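Local coordinates for putative oxidoreductase (Klebsiella pneumoniae subsp. pneumoniae MGH 78578, PDB 3E82), which probably acts as a nucleotide-dependent oxidoreductase of the Gfo/Idh/MocA family, its substrate not established, at residues Tyr15-Val18 and Gly19-His23; Ala74-Asn77 and Ala78-Ala81; Gly135-Gln138 and Val139-Gly143; Thr242-Asp246 and Lys247-Ile251. One frame throughout, in Å; residues are numbered along the deposited sequence.

Contact 1 of 4, residues Tyr15-Val18 and Gly19-His23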
loop_
_atom_site.group_PDB
_atom_site.type_symbol
_atom_site.label_atom_id
_atom_site.label_comp_id
_atom_site.label_asym_id
_atom_site.label_seq_id
_atom_site.Cartn_x
_atom_site.Cartn_y
_atom_site.Cartn_z
ATOM N N TYR B 15 0.706 20.875 -31.710
ATOM C CA TYR B 15 -0.741 20.819 -31.607
ATOM C C TYR B 15 -1.160 19.362 -31.663
ATOM O O TYR B 15 -2.086 18.973 -32.380
ATOM C CB TYR B 15 -1.409 21.599 -32.736
ATOM C CG TYR B 15 -2.832 21.982 -32.415
ATOM C CD1 TYR B 15 -3.115 22.839 -31.352
ATOM C CD2 TYR B 15 -3.898 21.484 -33.161
ATOM C CE1 TYR B 15 -4.422 23.193 -31.042
ATOM C CE2 TYR B 15 -5.210 21.829 -32.856
ATOM C CZ TYR B 15 -5.462 22.683 -31.799
ATOM O OH TYR B 15 -6.754 23.034 -31.496
ATOM N N GLY B 16 -0.436 18.550 -30.909
ATOM C CA GLY B 16 -0.754 17.147 -30.834
ATOM C C GLY B 16 -1.847 16.996 -29.796
ATOM O O GLY B 16 -2.544 17.962 -29.457
ATOM N N PHE B 17 -1.999 15.786 -29.280
ATOM C CA PHE B 17 -3.018 15.512 -28.285
ATOM C C PHE B 17 -3.025 16.493 -27.109
ATOM O O PHE B 17 -4.050 17.099 -26.801
ATOM C CB PHE B 17 -2.851 14.094 -27.750
ATOM C CG PHE B 17 -3.654 13.830 -26.522
ATOM C CD1 PHE B 17 -5.025 13.652 -26.601
ATOM C CD2 PHE B 17 -3.042 13.817 -25.273
ATOM C CE1 PHE B 17 -5.786 13.467 -25.447
ATOM C CE2 PHE B 17 -3.789 13.635 -24.115
ATOM C CZ PHE B 17 -5.162 13.460 -24.201
ATOM N N VAL B 18 -1.884 16.643 -26.447
ATOM C CA VAL B 18 -1.792 17.529 -25.295
ATOM C C VAL B 18 -1.977 19.008 -25.636
ATOM O O VAL B 18 -2.675 19.727 -24.929
ATOM C CB VAL B 18 -0.447 17.334 -24.560
ATOM C CG1 VAL B 18 -0.328 18.325 -23.404
ATOM C CG2 VAL B 18 -0.356 15.901 -24.028
ATOM N N GLY B 19 -1.357 19.457 -26.718
ATOM C CA GLY B 19 -1.490 20.849 -27.104
ATOM C C GLY B 19 -2.928 21.217 -27.423
ATOM O O GLY B 19 -3.407 22.284 -27.031
ATOM N N LYS B 20 -3.625 20.322 -28.118
ATOM C CA LYS B 20 -5.013 20.558 -28.513
ATOM C C LYS B 20 -6.044 20.343 -27.406
ATOM O O LYS B 20 -6.987 21.119 -27.275
ATOM C CB LYS B 20 -5.374 19.659 -29.705
ATOM C CG LYS B 20 -6.864 19.656 -30.081
ATOM C CD LYS B 20 -7.161 18.594 -31.139
ATOM C CE LYS B 20 -8.545 18.743 -31.765
ATOM N NZ LYS B 20 -9.652 18.625 -30.777
ATOM N N THR B 21 -5.862 19.290 -26.614
ATOM C CA THR B 21 -6.818 18.954 -25.563
ATOM C C THR B 21 -6.678 19.740 -24.267
ATOM O O THR B 21 -7.674 20.041 -23.619
ATOM C CB THR B 21 -6.741 17.450 -25.215
ATOM O OG1 THR B 21 -6.686 16.683 -26.422
ATOM C CG2 THR B 21 -7.967 17.024 -24.416
ATOM N N PHE B 22 -5.448 20.068 -23.899
ATOM C CA PHE B 22 -5.169 20.790 -22.659
ATOM C C PHE B 22 -4.818 22.270 -22.802
ATOM O O PHE B 22 -5.632 23.149 -22.510
ATOM C CB PHE B 22 -4.024 20.093 -21.909
ATOM C CG PHE B 22 -4.437 18.842 -21.190
ATOM C CD1 PHE B 22 -4.620 18.851 -19.802
ATOM C CD2 PHE B 22 -4.657 17.662 -21.892
ATOM C CE1 PHE B 22 -5.018 17.690 -19.126
ATOM C CE2 PHE B 22 -5.057 16.494 -21.229
ATOM C CZ PHE B 22 -5.237 16.510 -19.843
ATOM N N HIS B 23 -3.597 22.528 -23.256
ATOM C CA HIS B 23 -3.078 23.879 -23.384
ATOM C C HIS B 23 -3.911 24.924 -24.114
ATOM O O HIS B 23 -4.201 25.977 -23.545
ATOM C CB HIS B 23 -1.677 23.812 -23.970
ATOM C CG HIS B 23 -0.719 23.050 -23.112
ATOM N ND1 HIS B 23 -0.352 23.471 -21.852
ATOM C CD2 HIS B 23 -0.070 21.882 -23.322
ATOM C CE1 HIS B 23 0.482 22.596 -21.323
ATOM N NE2 HIS B 23 0.670 21.622 -22.195
HETATM O O HOH W 1 -7.771 23.124 -28.858
HETATM O O HOH W 2 0.759 18.306 -28.365
#

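Contact 2 of 4, residues Ala74-Asn77 and Ala78-Ala81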
loop_
_atom_site.group_PDB
_atom_site.type_symbol
_atom_site.label_atom_id
_atom_site.label_comp_id
_atom_site.label_asym_id
_atom_site.label_seq_id
_atom_site.Cartn_x
_atom_site.Cartn_y
_atom_site.Cartn_z
ATOM N N ALA B 74 4.728 21.754 -26.014
ATOM C CA ALA B 74 3.879 20.570 -25.983
ATOM C C ALA B 74 4.194 19.675 -27.185
ATOM O O ALA B 74 3.314 19.016 -27.732
ATOM C CB ALA B 74 2.412 20.990 -26.013
ATOM N N SER B 75 5.457 19.680 -27.590
ATOM C CA SER B 75 5.935 18.877 -28.714
ATOM C C SER B 75 6.467 17.552 -28.143
ATOM O O SER B 75 6.400 17.337 -26.933
ATOM C CB SER B 75 7.038 19.653 -29.439
ATOM O OG SER B 75 7.997 20.150 -28.520
ATOM N N PRO B 76 6.985 16.643 -28.999
ATOM C CA PRO B 76 7.511 15.358 -28.514
ATOM C C PRO B 76 8.521 15.491 -27.372
ATOM O O PRO B 76 9.287 16.453 -27.318
ATOM C CB PRO B 76 8.141 14.748 -29.762
ATOM C CG PRO B 76 7.241 15.246 -30.862
ATOM C CD PRO B 76 7.061 16.711 -30.474
ATOM N N ASN B 77 8.520 14.506 -26.477
ATOM C CA ASN B 77 9.407 14.470 -25.307
ATOM C C ASN B 77 10.868 14.848 -25.552
ATOM O O ASN B 77 11.446 15.633 -24.799
ATOM C CB ASN B 77 9.355 13.077 -24.663
ATOM C CG ASN B 77 8.104 12.861 -23.831
ATOM O OD1 ASN B 77 7.054 13.453 -24.092
ATOM N ND2 ASN B 77 8.206 11.997 -22.824
ATOM N N ALA B 78 11.466 14.285 -26.595
ATOM C CA ALA B 78 12.862 14.561 -26.911
ATOM C C ALA B 78 13.150 16.005 -27.330
ATOM O O ALA B 78 14.310 16.407 -27.396
ATOM C CB ALA B 78 13.341 13.602 -28.004
ATOM N N THR B 79 12.105 16.779 -27.612
ATOM C CA THR B 79 12.280 18.169 -28.041
ATOM C C THR B 79 12.154 19.183 -26.900
ATOM O O THR B 79 12.515 20.352 -27.049
ATOM C CB THR B 79 11.239 18.558 -29.130
ATOM O OG1 THR B 79 9.940 18.670 -28.538
ATOM C CG2 THR B 79 11.188 17.501 -30.216
ATOM N N HIS B 80 11.644 18.730 -25.761
ATOM C CA HIS B 80 11.450 19.613 -24.620
ATOM C C HIS B 80 12.701 20.372 -24.177
ATOM O O HIS B 80 12.701 21.601 -24.152
ATOM C CB HIS B 80 10.862 18.822 -23.444
ATOM C CG HIS B 80 9.459 18.346 -23.682
ATOM N ND1 HIS B 80 8.710 17.715 -22.711
ATOM C CD2 HIS B 80 8.672 18.407 -24.783
ATOM C CE1 HIS B 80 7.522 17.408 -23.204
ATOM N NE2 HIS B 80 7.472 17.817 -24.459
ATOM N N ALA B 81 13.764 19.649 -23.841
ATOM C CA ALA B 81 15.000 20.285 -23.381
ATOM C C ALA B 81 15.614 21.239 -24.408
ATOM O O ALA B 81 15.929 22.388 -24.090
ATOM C CB ALA B 81 16.015 19.221 -22.983
HETATM O O HOH W 3 13.777 16.831 -23.840
#

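Contact 3 of 4, residues Gly135-Gln138 and Val139-Gly143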
loop_
_atom_site.group_PDB
_atom_site.type_symbol
_atom_site.label_atom_id
_atom_site.label_comp_id
_atom_site.label_asym_id
_atom_site.label_seq_id
_atom_site.Cartn_x
_atom_site.Cartn_y
_atom_site.Cartn_z
ATOM N N GLY B 135 -9.411 18.768 -1.905
ATOM C CA GLY B 135 -10.256 18.294 -0.824
ATOM C C GLY B 135 -9.438 17.657 0.288
ATOM O O GLY B 135 -9.588 18.007 1.455
ATOM N N ILE B 136 -8.566 16.720 -0.077
ATOM C CA ILE B 136 -7.707 16.040 0.889
ATOM C C ILE B 136 -6.824 17.031 1.631
ATOM O O ILE B 136 -6.652 16.938 2.850
ATOM C CB ILE B 136 -6.795 14.999 0.194
ATOM C CG1 ILE B 136 -7.634 13.806 -0.274
ATOM C CG2 ILE B 136 -5.674 14.568 1.130
ATOM C CD1 ILE B 136 -8.492 13.178 0.817
ATOM N N ARG B 137 -6.259 17.981 0.893
ATOM C CA ARG B 137 -5.395 18.985 1.500
ATOM C C ARG B 137 -6.191 19.777 2.533
ATOM O O ARG B 137 -5.694 20.084 3.613
ATOM C CB ARG B 137 -4.848 19.940 0.436
ATOM C CG ARG B 137 -3.804 20.925 0.966
ATOM C CD ARG B 137 -3.407 21.948 -0.101
ATOM N NE ARG B 137 -2.442 22.927 0.403
ATOM C CZ ARG B 137 -1.118 22.791 0.338
ATOM N NH1 ARG B 137 -0.580 21.714 -0.222
ATOM N NH2 ARG B 137 -0.328 23.730 0.848
ATOM N N GLN B 138 -7.431 20.097 2.181
ATOM C CA GLN B 138 -8.310 20.859 3.055
ATOM C C GLN B 138 -8.564 20.134 4.372
ATOM O O GLN B 138 -8.472 20.728 5.437
ATOM C CB GLN B 138 -9.639 21.125 2.345
ATOM C CG GLN B 138 -10.674 21.819 3.208
ATOM C CD GLN B 138 -12.020 21.949 2.510
ATOM O OE1 GLN B 138 -12.629 20.949 2.099
ATOM N NE2 GLN B 138 -12.494 23.181 2.371
ATOM N N VAL B 139 -8.886 18.848 4.298
ATOM C CA VAL B 139 -9.145 18.081 5.515
ATOM C C VAL B 139 -7.893 18.009 6.392
ATOM O O VAL B 139 -7.972 18.192 7.607
ATOM C CB VAL B 139 -9.630 16.651 5.190
ATOM C CG1 VAL B 139 -9.827 15.864 6.484
ATOM C CG2 VAL B 139 -10.945 16.718 4.403
ATOM N N ILE B 140 -6.740 17.756 5.779
ATOM C CA ILE B 140 -5.492 17.685 6.531
ATOM C C ILE B 140 -5.187 19.009 7.236
ATOM O O ILE B 140 -4.905 19.036 8.439
ATOM C CB ILE B 140 -4.286 17.353 5.616
ATOM C CG1 ILE B 140 -4.451 15.948 5.020
ATOM C CG2 ILE B 140 -2.977 17.471 6.415
ATOM C CD1 ILE B 140 -3.373 15.562 4.008
ATOM N N GLU B 141 -5.234 20.102 6.479
ATOM C CA GLU B 141 -4.947 21.429 7.021
ATOM C C GLU B 141 -5.945 21.893 8.079
ATOM O O GLU B 141 -5.602 22.691 8.953
ATOM C CB GLU B 141 -4.869 22.445 5.884
ATOM C CG GLU B 141 -3.504 22.456 5.203
ATOM C CD GLU B 141 -3.483 23.270 3.924
ATOM O OE1 GLU B 141 -4.243 24.260 3.824
ATOM O OE2 GLU B 141 -2.691 22.920 3.020
ATOM N N GLN B 142 -7.174 21.390 7.985
ATOM C CA GLN B 142 -8.239 21.699 8.935
ATOM C C GLN B 142 -7.859 21.162 10.315
ATOM O O GLN B 142 -8.365 21.630 11.339
ATOM C CB GLN B 142 -9.539 21.011 8.512
ATOM C CG GLN B 142 -10.529 21.840 7.727
ATOM C CD GLN B 142 -11.565 20.960 7.028
ATOM O OE1 GLN B 142 -11.797 19.805 7.423
ATOM N NE2 GLN B 142 -12.195 21.502 5.993
ATOM N N GLY B 143 -6.976 20.168 10.329
ATOM C CA GLY B 143 -6.556 19.552 11.579
ATOM C C GLY B 143 -7.502 18.416 11.945
ATOM O O GLY B 143 -7.369 17.783 12.990
#

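Contact 4 of 4, residues Thr242-Asp246 and Lys247-Ile251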
loop_
_atom_site.group_PDB
_atom_site.type_symbol
_atom_site.label_atom_id
_atom_site.label_comp_id
_atom_site.label_asym_id
_atom_site.label_seq_id
_atom_site.Cartn_x
_atom_site.Cartn_y
_atom_site.Cartn_z
ATOM N N THR B 242 -6.332 7.941 0.441
ATOM C CA THR B 242 -6.644 7.316 1.722
ATOM C C THR B 242 -5.625 7.929 2.677
ATOM O O THR B 242 -4.423 7.759 2.490
ATOM C CB THR B 242 -6.450 5.781 1.692
ATOM O OG1 THR B 242 -7.392 5.194 0.786
ATOM C CG2 THR B 242 -6.658 5.197 3.084
ATOM N N VAL B 243 -6.101 8.658 3.682
ATOM C CA VAL B 243 -5.201 9.304 4.636
ATOM C C VAL B 243 -5.613 9.032 6.069
ATOM O O VAL B 243 -6.759 9.278 6.447
ATOM C CB VAL B 243 -5.162 10.833 4.414
ATOM C CG1 VAL B 243 -4.123 11.478 5.334
ATOM C CG2 VAL B 243 -4.844 11.133 2.959
ATOM N N HIS B 244 -4.672 8.524 6.864
ATOM C CA HIS B 244 -4.935 8.212 8.263
ATOM C C HIS B 244 -4.089 9.080 9.174
ATOM O O HIS B 244 -2.880 9.227 8.967
ATOM C CB HIS B 244 -4.618 6.741 8.562
ATOM C CG HIS B 244 -5.254 5.776 7.611
ATOM N ND1 HIS B 244 -6.620 5.662 7.464
ATOM C CD2 HIS B 244 -4.707 4.882 6.755
ATOM C CE1 HIS B 244 -6.887 4.742 6.555
ATOM N NE2 HIS B 244 -5.743 4.253 6.109
ATOM N N GLY B 245 -4.735 9.653 10.181
ATOM C CA GLY B 245 -4.057 10.493 11.148
ATOM C C GLY B 245 -4.374 9.941 12.527
ATOM O O GLY B 245 -5.161 9.006 12.641
ATOM N N ASP B 246 -3.786 10.501 13.579
ATOM C CA ASP B 246 -4.061 9.979 14.915
ATOM C C ASP B 246 -5.406 10.418 15.497
ATOM O O ASP B 246 -5.745 10.044 16.614
ATOM C CB ASP B 246 -2.933 10.335 15.884
ATOM C CG ASP B 246 -2.623 11.815 15.910
ATOM O OD1 ASP B 246 -3.509 12.622 15.568
ATOM O OD2 ASP B 246 -1.485 12.171 16.289
ATOM N N LYS B 247 -6.167 11.198 14.736
ATOM C CA LYS B 247 -7.481 11.657 15.178
ATOM C C LYS B 247 -8.586 11.156 14.256
ATOM O O LYS B 247 -9.765 11.195 14.606
ATOM C CB LYS B 247 -7.525 13.187 15.237
ATOM C CG LYS B 247 -7.241 13.763 16.621
ATOM C CD LYS B 247 -6.938 15.258 16.566
ATOM C CE LYS B 247 -8.029 16.073 15.859
ATOM N NZ LYS B 247 -9.307 16.172 16.628
ATOM N N GLY B 248 -8.209 10.679 13.077
ATOM C CA GLY B 248 -9.206 10.191 12.146
ATOM C C GLY B 248 -8.649 9.877 10.775
ATOM O O GLY B 248 -7.435 9.957 10.546
ATOM N N SER B 249 -9.550 9.523 9.861
ATOM C CA SER B 249 -9.184 9.166 8.494
ATOM C C SER B 249 -10.099 9.843 7.489
ATOM O O SER B 249 -11.189 10.309 7.829
ATOM C CB SER B 249 -9.301 7.648 8.285
ATOM O OG SER B 249 -8.480 6.923 9.177
ATOM N N VAL B 250 -9.646 9.886 6.243
ATOM C CA VAL B 250 -10.432 10.465 5.172
ATOM C C VAL B 250 -10.132 9.709 3.889
ATOM O O VAL B 250 -8.977 9.417 3.566
ATOM C CB VAL B 250 -10.134 11.976 4.979
ATOM C CG1 VAL B 250 -8.687 12.180 4.579
ATOM C CG2 VAL B 250 -11.070 12.558 3.925
ATOM N N ILE B 251 -11.189 9.361 3.173
ATOM C CA ILE B 251 -11.049 8.657 1.918
ATOM C C ILE B 251 -11.746 9.450 0.828
ATOM O O ILE B 251 -12.841 9.978 1.038
ATOM C CB ILE B 251 -11.697 7.240 1.965
ATOM C CG1 ILE B 251 -10.889 6.302 2.870
ATOM C CG2 ILE B 251 -11.756 6.650 0.571
ATOM C CD1 ILE B 251 -10.958 6.648 4.347
HETATM O O HOH W 4 -6.786 7.004 11.367
#

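Contact 1 of 4, residues Tyr15-Val18 and Gly19-His23
Lys20 sets its CB over one face of the Tyr15 ring, with CG near the hydroxyl: CB stands 3.8 Å from the ring centroid and 15° off the normal, a CH-pi contact displaced toward the rim. The ring gets there because CG of Tyr15 is anti to the backbone N (chi1 -160°), which turns it along the first helical turn. A water then ties the pair together, donating to both Tyr15 OH and Lys20 O, while the same hydroxyl is bonded to Asp49. One turn on, Thr21 OG1 bends back to Phe17 O at 2.7 Å, and Thr21 N reaches that oxygen from the opposite face of its carbonyl plane, at 2.8 Å. Thr21 CB also lies over a face of the Phe17 ring. Val18 CG1 meets His23 CD2 obliquely at 3.6 Å. Gly16 is the N-cap residue, and Lys20 N binds Gly16 O at 2.9 Å with an N-H...O angle of 161°. Gly16 and Gly19 fit the glycine-rich strand-turn-helix pattern of Rossmann folds, consistent with dinucleotide binding. Helix 17-28 links strands 8-13 and 33-39 in a beta-alpha-beta unit; Phe17, Thr21 and Phe22 pack on helix 258-263, and His23 bonds Tyr303 and Asp97.

Contact 2 of 4, residues Ala74-Asn77 and Ala78-Ala81
Thr79 turns its hydroxyl back to Pro76 O, and the His80 ring reaches Ser75 O. In Thr79, OG1 lies between the backbone N and the carbonyl carbon (chi1 72°), a rotation that brings it to Pro76 O at 2.6 Å, in the carbonyl plane and on a lone pair. Thr79 N binds the same oxygen at 2.9 Å from well above that plane, so two donors of one residue grip a single carbonyl. Ser75 OG also comes close to Thr79 OG1, but the modelled separation is so short that the bond is doubtful.

The imidazole of His80 is placed by its first torsion, which sets CG anti to the carbonyl carbon and brings the ring back alongside Ser75-Asn77. NE2 donates to Ser75 O at 2.7 Å, but the bond is bent, 137° at the hydrogen, and the acceptor lies somewhat out of the ring plane. Asn77 CA lies over one ring face, almost at its centre, 3.9 Å from the centroid and 7° off the normal, a CH-pi contact. With ND1 bonded to Pro99 O, both ring nitrogens are engaged, which should fix the ring's rotation.

A water bridges Asn77 O and Ala81 N, extending the backbone bonding into the helix. The turn leads from parallel strand 70-73 into helix 80-89 of the Rossmann domain; Ala74 and Ser75 pack against strand 8-13, and Asn77 and His80 meet the Pro99 loop.

Contact 3 of 4, residues Gly135-Gln138 and Val139-Gly143
Four consecutive i to i+4 backbone bonds, from Val139 N to Gly135 O through Gln142 N to Gln138 O, run through the last turns of helix 131-142, which closes in a Schellman motif at Gly143, where phi turns positive (88°) and Gly143 N binds Ile140 O at 3.0 Å.

On the side facing the sheet, Ile136 CG2 touches Ile140 CD1 at 3.8 Å, the two chains crossing at a slant, and both residues pack on Phe151 of strand 148-156. Val139 continues this side onto Leu280 and Ile282 of strand 280-284, so the helix lies against the mixed sheet of the C-terminal domain. Gln138 is bonded through OE1 to Gln292, a residue of strand 289-292 at the edge of that sheet.

Toward solvent, Arg137 and Glu141 form an i to i+4 salt bridge. The arginine runs straight from CG to NE, while the glutamate, with CG beside its backbone N (chi1 -83°), reaches back to meet it. Guanidinium and carboxylate planes stand 86° apart, and Glu141 OE2 sits over one guanidinium face, 2.6 Å from Arg137 NE.

Contact 4 of 4, residues Thr242-Asp246 and Lys247-Ile251
Val243 and Val250 form the hydrogen-bonded pair at the middle of this hairpin, each backbone N donating to the other's O at 3.0 Å. The strands are closely packed and run antiparallel, 172° between their directions, with axes 4.8 Å apart. Val250 CG1, set between its backbone N and carbonyl carbon (chi1 63°), presses on Val243 CB at 3.8 Å. Both valines also pack on Ile136 of helix 131-142. Nearer the turn, Gly245 N binds Gly248 O at 2.7 Å.

On the face of His244 and Ser249, which also carries Thr242 and Ile251, the central pair is polar. This non-hydrogen-bonded pair is joined through its side chains: Ser249 OG lies in the imidazole plane, at the ring edge, 2.8 Å from His244 ND1 with a nearly straight angle of 168°, and either atom could be the donor. A water 2.8 Å from Ser249 OG also lies 2.9 Å from Gly245 O, probably as donor there. Leu233 and Val234 of the second subunit pack on His244 and Ser249, so this face is also part of the dimer contact.

The turn is looser. Lys247 is exposed, its chain bent toward the end of helix 131-142, and NZ stays 6.9 Å from Asp246 OD1, whereas that carboxylate oxygen accepts from Ala147 N. Here a tight turn through Asp246 and Lys247 connects neighbouring strands 241-245 and 248-252, a beta hairpin within the mixed sheet of the C-terminal alpha/beta domain.

Along the chain the four contacts follow in series and fall into two pairs. Contacts 1 and 2 lie in the Rossmann domain, their centres about 13 Å apart, each where a strand of the parallel sheet gives way to a helix; His23 CD2 of the first packs on Ala74 CB of the second at 3.8 Å. Contacts 3 and 4, with centres about 10 Å apart, belong to the C-terminal domain, where helix 131-142 rests on the mixed sheet that holds the hairpin. Centres of contacts in different pairs are about 32 to 40 Å apart, on opposite sides of the chain's centre. The glycine-rich turn of contact 1, consistent with nucleotide binding, is thus remote from the hairpin, which meets the second subunit.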